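Side-chain contact in 2-aminomuconate 6-semialdehyde dehydrogenase (Burkholderia cenocepacia, PDB 4U3W), which probably oxidises 2-aminomuconate 6-semialdehyde to 2-aminomuconate with NAD+, as a member of the aldehyde dehydrogenase family: residues R362-E367 with T396-S401. Sequence-based numbering, arbitrary orientation.
Sequences RLAVEE and TGLPDS
Ala364 and Glu367, one helical turn apart, meet the isobutyl group of Leu398. Ala364 sits in the last turn of helix 351-366. Its CB lies 4.5 Å from Leu398 CD1, a loose apolar touch. Its carbonyl O is 4.1 Å from the other methyl, Leu398 CD2. Glu367 follows directly after the helix. Its backbone N still bonds to Leu363 O at 2.9 Å, which continues the helical pattern. Leu398 CD2 reaches the backbone here, 3.3 Å from Glu367 O, and lies 3.8 Å from Glu367 CB. With the leucine CG beside its own backbone N (chi1 -62°) and CD1 anti to CA (chi2 173°), both methyls face the helix end. In the aldehyde dehydrogenase fold, this joins the end of a helix to the loop that leaves strand 393-396 of a seven-stranded mixed sheet. A water bridges the two backbones. It donates to Glu367 O at 3.0 Å and to Gly397 O at 3.1 Å. Glu367 stretches out past CG (chi2 -169°), which carries its carboxylate to the start of helix 403-406. There OE2 accepts a hydrogen bond from Arg403 N and OE1 one from Cys404 N. Val405 of that helix also touches Leu398.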
loop_
_atom_site.group_PDB
_atom_site.type_symbol
_atom_site.label_atom_id
_atom_site.label_comp_id
_atom_site.label_asym_id
_atom_site.label_seq_id
_atom_site.Cartn_x
_atom_site.Cartn_y
_atom_site.Cartn_z
ATOM N N ARG A 362 -35.262 -28.683 -23.027
ATOM C CA ARG A 362 -35.579 -30.039 -23.444
ATOM C C ARG A 362 -34.552 -31.039 -22.904
ATOM O O ARG A 362 -34.915 -32.135 -22.467
ATOM C CB ARG A 362 -35.675 -30.147 -24.994
ATOM C CG ARG A 362 -36.852 -29.377 -25.591
ATOM C CD ARG A 362 -37.105 -29.682 -27.090
ATOM N NE ARG A 362 -35.995 -29.327 -27.974
ATOM C CZ ARG A 362 -35.753 -28.094 -28.421
ATOM N NH1 ARG A 362 -36.526 -27.074 -28.046
ATOM N NH2 ARG A 362 -34.725 -27.876 -29.240
ATOM N N LEU A 363 -33.266 -30.684 -22.927
ATOM C CA LEU A 363 -32.249 -31.596 -22.377
ATOM C C LEU A 363 -32.447 -31.896 -20.875
ATOM O O LEU A 363 -32.287 -33.050 -20.458
ATOM C CB LEU A 363 -30.844 -31.033 -22.604
ATOM C CG LEU A 363 -29.723 -31.883 -22.022
ATOM C CD1 LEU A 363 -29.687 -33.274 -22.631
ATOM C CD2 LEU A 363 -28.373 -31.199 -22.113
ATOM N N ALA A 364 -32.783 -30.873 -20.068
ATOM C CA ALA A 364 -33.047 -31.083 -18.631
ATOM C C ALA A 364 -34.129 -32.125 -18.435
ATOM O O ALA A 364 -33.986 -33.040 -17.606
ATOM C CB ALA A 364 -33.451 -29.770 -17.920
ATOM N N VAL A 365 -35.202 -32.019 -19.209
ATOM C CA VAL A 365 -36.272 -33.019 -19.122
ATOM C C VAL A 365 -35.771 -34.461 -19.476
ATOM O O VAL A 365 -36.133 -35.439 -18.789
ATOM C CB VAL A 365 -37.481 -32.642 -20.048
ATOM C CG1 VAL A 365 -38.471 -33.788 -20.135
ATOM C CG2 VAL A 365 -38.181 -31.407 -19.533
ATOM N N GLU A 366 -34.964 -34.606 -20.537
ATOM C CA GLU A 366 -34.387 -35.931 -20.858
ATOM C C GLU A 366 -33.453 -36.455 -19.738
ATOM O O GLU A 366 -33.357 -37.664 -19.519
ATOM C CB GLU A 366 -33.642 -35.890 -22.208
ATOM N N GLU A 367 -32.769 -35.545 -19.029
ATOM C CA GLU A 367 -31.852 -35.944 -17.969
ATOM C C GLU A 367 -32.621 -36.258 -16.675
ATOM O O GLU A 367 -32.003 -36.612 -15.664
ATOM C CB GLU A 367 -30.779 -34.858 -17.692
ATOM C CG GLU A 367 -29.798 -34.650 -18.833
ATOM C CD GLU A 367 -28.584 -33.782 -18.496
ATOM O OE1 GLU A 367 -28.734 -32.649 -17.972
ATOM O OE2 GLU A 367 -27.456 -34.240 -18.803
ATOM N N THR A 396 -35.622 -29.380 -10.260
ATOM C CA THR A 396 -34.996 -30.207 -9.232
ATOM C C THR A 396 -34.706 -31.637 -9.743
ATOM O O THR A 396 -35.085 -31.995 -10.872
ATOM C CB THR A 396 -35.890 -30.313 -7.937
ATOM O OG1 THR A 396 -37.181 -30.796 -8.299
ATOM C CG2 THR A 396 -36.058 -28.960 -7.266
ATOM N N GLY A 397 -34.039 -32.460 -8.930
ATOM C CA GLY A 397 -33.898 -33.881 -9.271
ATOM C C GLY A 397 -32.711 -34.288 -10.124
ATOM O O GLY A 397 -32.550 -35.450 -10.430
ATOM N N LEU A 398 -31.855 -33.356 -10.511
ATOM C CA LEU A 398 -30.687 -33.716 -11.333
ATOM C C LEU A 398 -29.423 -33.955 -10.474
ATOM O O LEU A 398 -29.186 -33.237 -9.505
ATOM C CB LEU A 398 -30.431 -32.621 -12.367
ATOM C CG LEU A 398 -31.567 -32.383 -13.369
ATOM C CD1 LEU A 398 -31.275 -31.153 -14.236
ATOM C CD2 LEU A 398 -31.725 -33.636 -14.265
ATOM N N PRO A 399 -28.607 -34.961 -10.833
ATOM C CA PRO A 399 -27.347 -35.226 -10.121
ATOM C C PRO A 399 -26.267 -34.219 -10.521
ATOM O O PRO A 399 -26.410 -33.634 -11.595
ATOM C CB PRO A 399 -26.976 -36.645 -10.575
ATOM C CG PRO A 399 -27.554 -36.738 -11.984
ATOM C CD PRO A 399 -28.870 -35.969 -11.895
ATOM N N ASP A 400 -25.223 -34.063 -9.705
ATOM C CA ASP A 400 -24.163 -33.075 -9.948
ATOM C C ASP A 400 -23.463 -33.265 -11.300
ATOM O O ASP A 400 -22.861 -32.322 -11.866
ATOM C CB ASP A 400 -23.128 -33.132 -8.803
ATOM C CG ASP A 400 -23.666 -32.544 -7.481
ATOM O OD1 ASP A 400 -24.847 -32.129 -7.430
ATOM O OD2 ASP A 400 -22.893 -32.488 -6.497
ATOM N N SER A 401 -23.586 -34.476 -11.841
ATOM C CA SER A 401 -22.961 -34.858 -13.102
ATOM C C SER A 401 -23.755 -34.469 -14.348
ATOM O O SER A 401 -23.248 -34.596 -15.469
ATOM C CB SER A 401 -22.764 -36.372 -13.106
ATOM O OG SER A 401 -24.038 -36.973 -12.998
HETATM O O HOH W 1 -31.781 -37.324 -12.788
#